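Local coordinates for outer surface protein (Bacillus cereus ATCC 14579, PDB 1X7F), which is of unproven function but probably acts as a 6-phospho-N-acetylmuramidase, a glycosidase that cleaves phosphorylated cell-wall sugars, at residues 91-96 with 121-126; 140-145 with 166-171; 32-37 with 59-64; 130-135 with 158-163; 201-206 with 246-251. One frame throughout, in Å; residues are numbered along the deposited sequence. Where two conformers were deposited one is given.

Contacts 1, 2, 3 and 5 each pair two strands of one closed parallel (beta/alpha)8 barrel; contact 4 lies on its outside. Contact 1 lies between contacts 2 and 3, their centres about 10 Å and 13 Å from its own. R121 NH2 reaches C170 O of contact 2 (2.9 Å), and D93 N reaches T60 O of contact 3 (2.8 Å). The ring closes where H171 N of contact 2 meets A201 O of contact 5 (3.0 Å). Contact 4 is about 27 Å, centre to centre, from contacts 3 and 5. Barrels of this kind usually bind substrate at the C-terminal strand ends, which all four strand contacts include.

Contact 1 (91-96 with 121-126); sequences ILDVAP and RLDVGF
The carboxylate of D93 lies obliquely against the near end of the R121 side chain, CG 4.0 Å from R121 CB, and OD2 carries on along the arginine as far as its guanidinium. There D93 OD2 meets R121 NH1 at 3.6 Å, a long salt bridge that arrives at the edge of the guanidinium and in its plane, although the two flat groups are turned 56° apart. The same R121 NH1 makes a closer bridge to D123 OD1 (2.8 Å), meeting that carboxylate from above its plane. One nitrogen thus serves D93 across the strands, at long range, and D123 two residues further on. The arginine passes alongside D93 OD2 because its CG stands anti to the backbone N (chi1 -166°) and the chain runs extended to NE. A water between the acids can donate to D93 OD2 (3.2 Å) and, weakly, to D123 OD1, though it has more acceptors in reach than protons. Beneath this network the strands are tied by R121 N donating to L92 O (2.9 Å), and I91 CG2 packs 4.1 Å from R121 N. The rest of the guanidinium is held further round the barrel: NH2 bonds to C170 O and N172 OD1. I91, D93 and R121 face the barrel interior, near F59 of strand 55-62 and E144 of strand 142-146, whereas L92 packs on helix 110-115 and L122 on helix 129-134.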
# COMPACT_ATOMS: atom_id res chain seq x y z
N ILE A 91 -9.98 -6.52 13.57
CA ILE A 91 -11.28 -6.26 12.95
C ILE A 91 -11.94 -7.58 12.53
O ILE A 91 -11.37 -8.35 11.74
CB ILE A 91 -11.17 -5.26 11.75
CG1 ILE A 91 -10.50 -3.94 12.18
CG2 ILE A 91 -12.54 -5.01 11.12
CD1 ILE A 91 -11.21 -3.18 13.34
N LEU A 92 -13.12 -7.84 13.10
CA LEU A 92 -13.91 -9.05 12.80
C LEU A 92 -14.93 -8.86 11.68
O LEU A 92 -15.73 -7.93 11.71
CB LEU A 92 -14.64 -9.55 14.05
CG LEU A 92 -14.16 -10.82 14.76
CD1 LEU A 92 -14.93 -10.99 16.06
CD2 LEU A 92 -14.33 -12.07 13.88
N ASP A 93 -14.88 -9.74 10.70
CA ASP A 93 -15.96 -9.87 9.72
C ASP A 93 -16.72 -11.17 9.99
O ASP A 93 -16.21 -12.27 9.77
CB ASP A 93 -15.42 -9.84 8.29
CG ASP A 93 -16.47 -9.40 7.29
OD1 ASP A 93 -17.69 -9.57 7.58
OD2 ASP A 93 -16.18 -8.89 6.19
N VAL A 94 -17.94 -11.02 10.49
CA VAL A 94 -18.78 -12.18 10.82
C VAL A 94 -19.95 -12.26 9.83
O VAL A 94 -20.60 -11.25 9.54
CB VAL A 94 -19.28 -12.13 12.30
CG1 VAL A 94 -20.08 -13.38 12.67
CG2 VAL A 94 -18.10 -11.95 13.27
N ALA A 95 -20.18 -13.46 9.30
CA ALA A 95 -21.30 -13.72 8.39
C ALA A 95 -22.65 -13.49 9.10
O ALA A 95 -22.92 -14.11 10.14
CB ALA A 95 -21.22 -15.14 7.83
N PRO A 96 -23.47 -12.58 8.55
CA PRO A 96 -24.79 -12.27 9.11
C PRO A 96 -25.76 -13.46 9.23
O PRO A 96 -26.82 -13.31 9.82
CB PRO A 96 -25.35 -11.22 8.13
CG PRO A 96 -24.13 -10.60 7.56
CD PRO A 96 -23.18 -11.75 7.36
N ARG A 121 -16.58 -5.31 10.74
CA ARG A 121 -16.83 -4.85 9.38
C ARG A 121 -18.30 -5.00 9.00
O ARG A 121 -18.96 -5.99 9.35
CB ARG A 121 -15.93 -5.56 8.37
CG ARG A 121 -15.91 -4.87 7.00
CD ARG A 121 -14.64 -5.10 6.19
NE ARG A 121 -14.70 -4.41 4.90
CZ ARG A 121 -15.33 -4.90 3.85
NH1 ARG A 121 -15.96 -6.06 3.93
NH2 ARG A 121 -15.34 -4.23 2.71
N LEU A 122 -18.81 -3.97 8.33
CA LEU A 122 -20.12 -4.02 7.71
C LEU A 122 -19.89 -4.14 6.21
O LEU A 122 -19.81 -3.15 5.48
CB LEU A 122 -20.96 -2.79 8.05
CG LEU A 122 -21.33 -2.56 9.52
CD1 LEU A 122 -22.23 -1.35 9.64
CD2 LEU A 122 -21.99 -3.78 10.15
N ASP A 123 -19.74 -5.39 5.77
CA ASP A 123 -19.49 -5.75 4.38
C ASP A 123 -20.62 -5.24 3.47
O ASP A 123 -20.38 -4.70 2.38
CB ASP A 123 -19.36 -7.28 4.29
CG ASP A 123 -18.89 -7.75 2.93
OD1 ASP A 123 -18.05 -7.06 2.32
OD2 ASP A 123 -19.31 -8.81 2.41
N VAL A 124 -21.85 -5.42 3.93
CA VAL A 124 -23.03 -4.86 3.29
C VAL A 124 -23.63 -3.83 4.25
O VAL A 124 -23.59 -4.01 5.47
CB VAL A 124 -24.05 -5.97 2.87
CG1 VAL A 124 -25.39 -5.38 2.42
CG2 VAL A 124 -23.46 -6.84 1.76
N GLY A 125 -24.16 -2.75 3.69
CA GLY A 125 -24.74 -1.67 4.48
C GLY A 125 -26.22 -1.80 4.76
O GLY A 125 -26.87 -2.78 4.37
N PHE A 126 -26.75 -0.80 5.45
CA PHE A 126 -28.17 -0.73 5.78
C PHE A 126 -28.71 0.61 5.28
O PHE A 126 -28.31 1.07 4.21
CB PHE A 126 -28.39 -0.92 7.29
CG PHE A 126 -27.58 -2.04 7.89
CD1 PHE A 126 -26.32 -1.80 8.44
CD2 PHE A 126 -28.07 -3.35 7.90
CE1 PHE A 126 -25.56 -2.83 8.99
CE2 PHE A 126 -27.31 -4.39 8.44
CZ PHE A 126 -26.05 -4.13 8.98
O HOH W 1 -15.47 -8.74 3.10
O HOH W 2 -19.54 -8.67 11.22

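Contact 2 (140-145 with 166-171); sequences GLKIEL and ALIGCH
E144 and I168 sit side by side on the inner face of a parallel strand pair, the two strands of the beta-alpha-beta unit 142-146, 153-157, 167-170 in the (beta/alpha)8 barrel. Their side chains run at a slant to each other. I168 CG1 is placed between its backbone N and carbonyl carbon (chi1 57°), which brings it 3.7 Å from E144 CB and lets CD1 follow the glutamate out to OE1 at 3.5 Å. The carboxylate of E144 lies between I168 and C170; its CD is 3.2 Å from C170 CB, an unusually short approach that is doubtful in detail. Its charge is met in the barrel interior, where OE1 forms a salt bridge with R57. The outer face is wholly aliphatic: L167 CD2 fits between I143 CB and L145 CD1, 3.9 Å from each, and L145 and L167 go on to pack against helix 153-157. At the edge of the pair K142 bends about its CB-CG bond, laying its CD 3.4 Å from A166 O. The strand segments cross at -34°, the twist of the sheet, and keep a regular parallel ladder, I143 N to A166 O, I168 N to I143 O and L145 N to I168 O. The last rung is the straightest at its acceptor: C170 N approaches L145 O at 2.8 Å with a C=O...N angle of 178°.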
# COMPACT_ATOMS: atom_id res chain seq x y z
N GLY A 140 -16.74 0.44 22.94
CA GLY A 140 -15.61 1.10 22.29
C GLY A 140 -15.18 0.43 21.00
O GLY A 140 -14.00 0.45 20.63
N LEU A 141 -16.15 -0.18 20.31
CA LEU A 141 -15.87 -0.91 19.08
C LEU A 141 -15.87 0.01 17.86
O LEU A 141 -16.71 0.91 17.75
CB LEU A 141 -16.88 -2.05 18.91
CG LEU A 141 -16.73 -3.23 19.87
CD1 LEU A 141 -18.02 -4.02 19.99
CD2 LEU A 141 -15.58 -4.14 19.43
N LYS A 142 -14.91 -0.20 16.97
CA LYS A 142 -14.85 0.51 15.69
C LYS A 142 -15.87 -0.10 14.73
O LYS A 142 -16.04 -1.32 14.70
CB LYS A 142 -13.45 0.42 15.08
CG LYS A 142 -12.36 1.18 15.80
CD LYS A 142 -12.41 2.68 15.51
CE LYS A 142 -11.56 3.47 16.49
NZ LYS A 142 -11.98 3.24 17.90
N ILE A 143 -16.54 0.75 13.95
CA ILE A 143 -17.42 0.26 12.89
C ILE A 143 -16.73 0.45 11.55
O ILE A 143 -16.60 1.58 11.07
CB ILE A 143 -18.81 0.98 12.91
CG1 ILE A 143 -19.44 1.02 14.32
CG2 ILE A 143 -19.75 0.35 11.87
CD1 ILE A 143 -19.66 -0.33 15.00
N GLU A 144 -16.27 -0.65 10.97
CA GLU A 144 -15.62 -0.63 9.65
C GLU A 144 -16.63 -0.71 8.51
O GLU A 144 -17.43 -1.63 8.43
CB GLU A 144 -14.57 -1.73 9.52
CG GLU A 144 -13.80 -1.64 8.21
CD GLU A 144 -12.52 -2.45 8.23
OE1 GLU A 144 -11.46 -1.87 8.49
OE2 GLU A 144 -12.58 -3.66 7.97
N LEU A 145 -16.59 0.29 7.63
CA LEU A 145 -17.48 0.35 6.49
C LEU A 145 -16.77 -0.14 5.22
O LEU A 145 -15.54 -0.11 5.14
CB LEU A 145 -18.00 1.77 6.28
CG LEU A 145 -18.70 2.49 7.44
CD1 LEU A 145 -18.88 3.94 7.06
CD2 LEU A 145 -20.05 1.85 7.79
N ALA A 166 -15.79 6.79 15.57
CA ALA A 166 -15.86 5.32 15.68
C ALA A 166 -15.74 4.61 14.31
O ALA A 166 -15.45 3.42 14.24
CB ALA A 166 -17.13 4.90 16.41
N LEU A 167 -15.94 5.37 13.23
CA LEU A 167 -15.87 4.82 11.88
C LEU A 167 -14.45 4.65 11.32
O LEU A 167 -13.59 5.50 11.52
CB LEU A 167 -16.69 5.67 10.91
CG LEU A 167 -18.21 5.75 11.11
CD1 LEU A 167 -18.82 6.75 10.14
CD2 LEU A 167 -18.87 4.38 10.98
N ILE A 168 -14.24 3.51 10.66
CA ILE A 168 -13.10 3.29 9.76
C ILE A 168 -13.66 2.67 8.46
O ILE A 168 -14.85 2.36 8.37
CB ILE A 168 -11.98 2.40 10.40
CG1 ILE A 168 -12.52 1.03 10.84
CG2 ILE A 168 -11.30 3.13 11.57
CD1 ILE A 168 -11.46 0.07 11.36
N GLY A 169 -12.80 2.51 7.46
CA GLY A 169 -13.20 1.96 6.20
C GLY A 169 -12.19 0.97 5.64
O GLY A 169 -10.98 1.17 5.74
N CYS A 170 -12.70 -0.11 5.04
CA CYS A 170 -11.83 -1.02 4.31
C CYS A 170 -12.51 -1.49 3.04
O CYS A 170 -13.69 -1.83 3.03
CB CYS A 170 -11.42 -2.21 5.19
SG CYS A 170 -10.25 -3.34 4.42
N HIS A 171 -11.74 -1.50 1.96
CA HIS A 171 -12.17 -2.03 0.68
C HIS A 171 -12.43 -3.52 0.74
O HIS A 171 -11.94 -4.19 1.67
CB HIS A 171 -11.09 -1.79 -0.34
CG HIS A 171 -11.14 -0.44 -0.99
ND1 HIS A 171 -11.96 -0.17 -2.06
CD2 HIS A 171 -10.44 0.69 -0.74
CE1 HIS A 171 -11.78 1.09 -2.44
NE2 HIS A 171 -10.86 1.63 -1.65

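Contact 3 (32-37 with 59-64); sequences SLYPEH and FTCLLS
F59 meets S32 at the start of this parallel pair, which joins strands 28-33 and 55-62 of the barrel's beta-alpha-beta unit around helix 40-51. S32 OG lies at the edge of the F59 ring, near its plane and 3.3 Å from CD2, while its own hydrogen bond goes to I249 O on the other neighbouring strand. F59 O accepts from L33 N (2.9 Å). T60 turns to the opposite face, toward the helices, with its CB 4.4 Å from L33 CB and its OG1 near P35 CD. At C61 the strands begin to part: the bond from C61 N to L33 O is weak, at 3.4 Å. The side chains take over here, C61 CB lying 3.5 Å from Y34 CD2 and SG standing at the edge of the Y34 ring, 5.2 Å from its centroid. Y34 is fixed at its far end by a hydrogen bond from OH to G250 O. L62 sets off away from the first segment and packs on V94 and F76. L63 then turns back to the first segment, where, in one of two modelled conformers of E36, the E36 side chain crosses that of L63 at about a right angle and OE1 accepts from L63 N through its syn lone pair. S64 N adds a weak bond to the same oxygen. Beyond it, L63 CD1 comes 3.6 Å from H37 NE2, a nitrogen already bonded to P213 O.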
# COMPACT_ATOMS: atom_id res chain seq x y z
N SER A 32 -4.40 -11.07 7.24
CA SER A 32 -5.72 -11.69 7.41
C SER A 32 -5.59 -13.07 8.02
O SER A 32 -4.60 -13.76 7.76
CB SER A 32 -6.48 -11.75 6.09
OG SER A 32 -6.82 -10.45 5.67
N LEU A 33 -6.58 -13.47 8.82
CA LEU A 33 -6.70 -14.83 9.35
C LEU A 33 -8.03 -15.48 8.98
O LEU A 33 -9.04 -14.81 8.81
CB LEU A 33 -6.55 -14.86 10.89
CG LEU A 33 -5.26 -14.30 11.51
CD1 LEU A 33 -5.33 -14.44 13.02
CD2 LEU A 33 -4.04 -15.02 10.97
N TYR A 34 -8.01 -16.81 8.84
CA TYR A 34 -9.21 -17.60 8.57
C TYR A 34 -9.07 -18.83 9.43
O TYR A 34 -8.76 -19.91 8.92
CB TYR A 34 -9.34 -17.94 7.07
CG TYR A 34 -9.28 -16.70 6.20
CD1 TYR A 34 -8.06 -16.23 5.71
CD2 TYR A 34 -10.42 -15.96 5.91
CE1 TYR A 34 -7.99 -15.07 4.93
CE2 TYR A 34 -10.36 -14.80 5.16
CZ TYR A 34 -9.14 -14.36 4.66
OH TYR A 34 -9.09 -13.22 3.91
N PRO A 35 -9.29 -18.68 10.74
CA PRO A 35 -8.97 -19.73 11.69
C PRO A 35 -9.63 -21.09 11.40
O PRO A 35 -9.04 -22.13 11.71
CB PRO A 35 -9.45 -19.15 13.03
CG PRO A 35 -9.38 -17.68 12.82
CD PRO A 35 -9.86 -17.50 11.41
N GLU A 36 -10.82 -21.08 10.80
CA GLU A 36 -11.53 -22.33 10.51
C GLU A 36 -10.83 -23.15 9.42
O GLU A 36 -11.00 -24.37 9.36
CB GLU A 36 -13.00 -22.07 10.15
CG GLU A 36 -13.23 -21.41 8.80
CD GLU A 36 -14.62 -20.83 8.69
OE1 GLU A 36 -14.85 -19.74 9.27
OE2 GLU A 36 -15.47 -21.45 8.02
N HIS A 37 -10.03 -22.48 8.59
CA HIS A 37 -9.26 -23.16 7.55
C HIS A 37 -7.84 -23.52 7.99
O HIS A 37 -7.00 -23.89 7.16
CB HIS A 37 -9.19 -22.29 6.29
CG HIS A 37 -10.53 -21.97 5.70
ND1 HIS A 37 -11.52 -22.92 5.55
CD2 HIS A 37 -11.03 -20.82 5.20
CE1 HIS A 37 -12.58 -22.36 5.00
NE2 HIS A 37 -12.31 -21.09 4.77
N PHE A 59 -7.18 -8.54 10.02
CA PHE A 59 -8.52 -8.79 9.50
C PHE A 59 -8.88 -10.25 9.72
O PHE A 59 -8.19 -11.15 9.27
CB PHE A 59 -8.63 -8.42 8.02
CG PHE A 59 -9.95 -8.83 7.39
CD1 PHE A 59 -11.12 -8.13 7.68
CD2 PHE A 59 -10.01 -9.93 6.52
CE1 PHE A 59 -12.35 -8.51 7.11
CE2 PHE A 59 -11.23 -10.33 5.94
CZ PHE A 59 -12.41 -9.61 6.23
N THR A 60 -9.95 -10.51 10.45
CA THR A 60 -10.33 -11.90 10.69
C THR A 60 -11.76 -12.19 10.29
O THR A 60 -12.65 -11.34 10.41
CB THR A 60 -10.00 -12.36 12.12
OG1 THR A 60 -10.60 -13.64 12.34
CG2 THR A 60 -10.68 -11.47 13.17
N CYS A 61 -11.95 -13.42 9.82
CA CYS A 61 -13.15 -13.82 9.13
C CYS A 61 -13.81 -15.04 9.79
O CYS A 61 -13.20 -16.11 9.88
CB CYS A 61 -12.78 -14.15 7.70
SG CYS A 61 -14.14 -14.12 6.55
N LEU A 62 -15.04 -14.86 10.25
CA LEU A 62 -15.82 -15.95 10.82
C LEU A 62 -16.90 -16.36 9.83
O LEU A 62 -17.92 -15.68 9.69
CB LEU A 62 -16.41 -15.56 12.19
CG LEU A 62 -17.31 -16.53 12.97
CD1 LEU A 62 -16.69 -17.94 13.18
CD2 LEU A 62 -17.69 -15.91 14.32
N LEU A 63 -16.65 -17.46 9.13
CA LEU A 63 -17.50 -17.91 8.04
C LEU A 63 -18.61 -18.86 8.51
O LEU A 63 -19.74 -18.75 8.05
CB LEU A 63 -16.66 -18.57 6.95
CG LEU A 63 -15.59 -17.66 6.34
CD1 LEU A 63 -14.26 -18.39 6.14
CD2 LEU A 63 -16.09 -17.05 5.06
N SER A 64 -18.27 -19.77 9.42
CA SER A 64 -19.21 -20.80 9.86
C SER A 64 -19.18 -21.00 11.37
O SER A 64 -18.11 -20.92 12.00
CB SER A 64 -18.90 -22.12 9.14
OG SER A 64 -19.61 -23.19 9.72

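Contact 4 (130-135 with 158-163); sequences TEAKMT and LSHQAN
Two small methyls, A132 CB and A162 CB, join helix 129-134 to the loop that leads from helix 153-157 into strand 167-170, on the outside of the (beta/alpha)8 barrel. The apolar part of the contact is brief. A132 CB sits in the notch formed by A162 CB and H160 CB, 3.7 Å from each, so the loop can come close enough for the A132 and A162 CA atoms to approach within 4.5 Å. H160 comes closest through its CB, its ring standing obliquely to A132 CB, with S159 OG over the centre of one ring face. Further van der Waals contact comes from T135, whose CB rests 3.5 Å from N163 O, while N163 CB is 3.8 Å from T135 OG1. T135 also packs against I143 and A166, so this residue meets the outer surface of the sheet as well. The polar part centres on one hydroxyl. T135 OG1 occupies the position between its backbone N and carbonyl carbon (chi1 68°), which turns it back along the helix and at the same time out to the loop. It receives N163 N in a somewhat bent bond, the angle at the hydrogen being 141°, and donates its own proton to A132 O, three residues back. The loop's backbone is thereby linked to the helix's backbone through a single side-chain oxygen, T135 OG1, whose bonds measure 3.0 Å to N163 N and 2.6 Å to A132 O.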
# COMPACT_ATOMS: atom_id res chain seq x y z
N THR A 130 -28.87 2.73 10.86
CA THR A 130 -28.39 1.59 11.66
C THR A 130 -26.89 1.73 11.96
O THR A 130 -26.47 1.54 13.11
CB THR A 130 -28.68 0.26 10.94
OG1 THR A 130 -30.08 0.15 10.67
CG2 THR A 130 -28.41 -0.93 11.86
N GLU A 131 -26.12 2.07 10.93
CA GLU A 131 -24.68 2.34 11.05
C GLU A 131 -24.41 3.43 12.09
O GLU A 131 -23.57 3.24 12.98
CB GLU A 131 -24.10 2.77 9.69
CG GLU A 131 -23.89 1.63 8.70
CD GLU A 131 -25.12 1.33 7.85
OE1 GLU A 131 -26.26 1.55 8.30
OE2 GLU A 131 -24.95 0.85 6.71
N ALA A 132 -25.12 4.55 11.96
CA ALA A 132 -25.03 5.68 12.89
C ALA A 132 -25.18 5.27 14.35
O ALA A 132 -24.35 5.69 15.20
CB ALA A 132 -26.06 6.75 12.53
N LYS A 133 -26.22 4.46 14.65
CA LYS A 133 -26.49 4.00 16.02
C LYS A 133 -25.42 3.05 16.55
O LYS A 133 -25.17 2.99 17.76
CB LYS A 133 -27.87 3.35 16.13
CG LYS A 133 -29.00 4.34 16.38
CD LYS A 133 -30.00 4.34 15.23
CE LYS A 133 -31.09 3.29 15.45
NZ LYS A 133 -31.70 2.87 14.15
N MET A 134 -24.80 2.30 15.64
CA MET A 134 -23.75 1.35 16.01
C MET A 134 -22.45 2.04 16.46
O MET A 134 -21.70 1.47 17.28
CB MET A 134 -23.47 0.38 14.86
CG MET A 134 -24.56 -0.65 14.65
SD MET A 134 -24.36 -1.57 13.11
CE MET A 134 -23.10 -2.76 13.58
N THR A 135 -22.21 3.25 15.95
CA THR A 135 -21.02 4.03 16.32
C THR A 135 -21.09 4.51 17.77
O THR A 135 -20.08 4.92 18.35
CB THR A 135 -20.80 5.22 15.36
OG1 THR A 135 -21.85 6.19 15.52
CG2 THR A 135 -20.93 4.80 13.91
N LEU A 158 -23.69 10.09 8.36
CA LEU A 158 -23.37 11.28 9.16
C LEU A 158 -24.50 12.31 9.26
O LEU A 158 -24.45 13.21 10.11
CB LEU A 158 -22.08 11.94 8.65
CG LEU A 158 -20.82 11.06 8.61
CD1 LEU A 158 -19.73 11.74 7.82
CD2 LEU A 158 -20.34 10.71 10.01
N SER A 159 -25.52 12.18 8.41
CA SER A 159 -26.71 13.04 8.48
C SER A 159 -27.58 12.67 9.68
O SER A 159 -28.43 13.46 10.13
CB SER A 159 -27.53 13.00 7.19
OG SER A 159 -28.34 11.84 7.12
N HIS A 160 -27.37 11.45 10.19
CA HIS A 160 -27.95 11.04 11.47
C HIS A 160 -26.96 11.37 12.59
O HIS A 160 -25.80 11.68 12.31
CB HIS A 160 -28.29 9.54 11.45
CG HIS A 160 -29.06 9.11 10.23
ND1 HIS A 160 -30.39 9.42 10.04
CD2 HIS A 160 -28.69 8.39 9.15
CE1 HIS A 160 -30.80 8.92 8.89
NE2 HIS A 160 -29.78 8.29 8.33
N GLN A 161 -27.41 11.35 13.84
CA GLN A 161 -26.50 11.58 14.97
C GLN A 161 -25.51 10.42 15.12
O GLN A 161 -25.81 9.40 15.75
CB GLN A 161 -27.27 11.85 16.26
CG GLN A 161 -27.45 13.34 16.59
CD GLN A 161 -28.41 14.07 15.65
OE1 GLN A 161 -28.23 14.07 14.42
NE2 GLN A 161 -29.43 14.70 16.22
N ALA A 162 -24.33 10.61 14.53
CA ALA A 162 -23.33 9.55 14.44
C ALA A 162 -21.97 10.01 14.96
O ALA A 162 -21.54 11.13 14.69
CB ALA A 162 -23.20 9.07 13.01
N ASN A 163 -21.30 9.13 15.71
CA ASN A 163 -19.93 9.36 16.13
C ASN A 163 -18.97 8.99 15.00
O ASN A 163 -18.58 7.82 14.85
CB ASN A 163 -19.59 8.56 17.40
CG ASN A 163 -18.13 8.72 17.85
OD1 ASN A 163 -17.41 9.58 17.32
ND2 ASN A 163 -17.70 7.89 18.83

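Contact 5 (201-206 with 246-251); sequences AAFITS and DVIIGN
F203 leans its ring obliquely across I248 on the next parallel strand. CB starts over the backbone, 3.8 Å from I248 O, and CG stays close to the same oxygen. With CG anti to the carbonyl carbon (chi1 -75°), the ring swings so that CD2 comes 3.5 Å from G250 CA, where the glycine has no side chain to fend it off. CE2 then reaches I248 CG2 at 3.6 Å and also meets S32 OG, CE1 meets C170 SG, and the ring stands edge to face with those of F59 and F173. A201 continues this inner face, its CB 4.0 Å from I248 CD1. On the outer face I204 crosses V247 at about a right angle, CD1 to CG1 at 3.6 Å. The backbone ladder is regular, A202 N to D246 O, I248 N to A202 O and I204 N to I248 O, ending with G250 N to I204 O at 2.8 Å. D246 turns its carboxylate to R57 and R199, both in salt bridges. The pair forms the barrel wall between strands 28-33 and 167-170, with F203 and I248 facing inward and I204 and V247 covered from outside by helix 231-240.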
# COMPACT_ATOMS: atom_id res chain seq x y z
N ALA A 201 -8.38 1.53 4.31
CA ALA A 201 -7.52 0.38 4.13
C ALA A 201 -7.93 -0.36 2.84
O ALA A 201 -9.08 -0.29 2.41
CB ALA A 201 -7.62 -0.55 5.37
N ALA A 202 -6.97 -1.06 2.24
CA ALA A 202 -7.23 -1.95 1.11
C ALA A 202 -6.37 -3.20 1.26
O ALA A 202 -5.43 -3.24 2.10
CB ALA A 202 -6.92 -1.24 -0.23
N PHE A 203 -6.66 -4.18 0.42
CA PHE A 203 -6.03 -5.50 0.47
C PHE A 203 -5.03 -5.73 -0.65
O PHE A 203 -5.26 -5.35 -1.81
CB PHE A 203 -7.09 -6.59 0.37
CG PHE A 203 -7.90 -6.78 1.63
CD1 PHE A 203 -9.21 -6.30 1.72
CD2 PHE A 203 -7.37 -7.49 2.72
CE1 PHE A 203 -9.97 -6.52 2.87
CE2 PHE A 203 -8.12 -7.71 3.86
CZ PHE A 203 -9.42 -7.22 3.93
N ILE A 204 -3.92 -6.37 -0.29
CA ILE A 204 -2.96 -6.87 -1.27
C ILE A 204 -2.86 -8.38 -1.15
O ILE A 204 -3.29 -8.98 -0.15
CB ILE A 204 -1.57 -6.21 -1.06
CG1 ILE A 204 -0.94 -6.62 0.28
CG2 ILE A 204 -1.67 -4.69 -1.25
CD1 ILE A 204 0.47 -6.08 0.49
N THR A 205 -2.29 -9.02 -2.16
CA THR A 205 -2.24 -10.46 -2.20
C THR A 205 -0.82 -11.02 -2.16
O THR A 205 0.10 -10.53 -2.84
CB THR A 205 -3.02 -10.99 -3.41
OG1 THR A 205 -3.15 -12.41 -3.34
CG2 THR A 205 -2.27 -10.73 -4.72
N SER A 206 -0.65 -12.04 -1.33
CA SER A 206 0.56 -12.83 -1.27
C SER A 206 0.59 -13.86 -2.40
O SER A 206 -0.45 -14.36 -2.84
CB SER A 206 0.65 -13.51 0.09
OG SER A 206 1.59 -14.57 0.09
N ASP A 246 -3.95 2.00 5.60
CA ASP A 246 -3.55 0.66 6.04
C ASP A 246 -3.50 -0.34 4.88
O ASP A 246 -4.40 -0.38 4.04
CB ASP A 246 -4.48 0.16 7.16
CG ASP A 246 -4.41 1.03 8.41
OD1 ASP A 246 -3.58 1.97 8.45
OD2 ASP A 246 -5.13 0.85 9.42
N VAL A 247 -2.44 -1.14 4.84
CA VAL A 247 -2.27 -2.14 3.80
C VAL A 247 -2.37 -3.53 4.43
O VAL A 247 -1.58 -3.87 5.32
CB VAL A 247 -0.95 -1.92 2.99
CG1 VAL A 247 -0.66 -3.08 2.04
CG2 VAL A 247 -1.02 -0.61 2.21
N ILE A 248 -3.35 -4.32 4.00
CA ILE A 248 -3.62 -5.63 4.61
C ILE A 248 -3.42 -6.74 3.59
O ILE A 248 -3.98 -6.67 2.50
CB ILE A 248 -5.08 -5.69 5.22
CG1 ILE A 248 -5.36 -4.48 6.13
CG2 ILE A 248 -5.29 -6.99 5.99
CD1 ILE A 248 -6.84 -4.27 6.48
N ILE A 249 -2.64 -7.76 3.93
CA ILE A 249 -2.57 -8.98 3.12
C ILE A 249 -3.87 -9.77 3.28
O ILE A 249 -4.22 -10.17 4.39
CB ILE A 249 -1.35 -9.85 3.52
CG1 ILE A 249 -0.08 -8.99 3.62
CG2 ILE A 249 -1.21 -11.05 2.56
CD1 ILE A 249 1.12 -9.70 4.14
N GLY A 250 -4.57 -10.00 2.16
CA GLY A 250 -5.89 -10.60 2.15
C GLY A 250 -5.92 -12.11 2.29
O GLY A 250 -6.86 -12.65 2.86
N ASN A 251 -4.90 -12.79 1.77
CA ASN A 251 -4.76 -14.24 1.96
C ASN A 251 -3.73 -14.61 3.05
O ASN A 251 -2.92 -13.78 3.44
CB ASN A 251 -4.51 -14.99 0.61
CG ASN A 251 -3.47 -14.31 -0.31
OD1 ASN A 251 -3.21 -14.77 -1.42
ND2 ASN A 251 -2.88 -13.22 0.15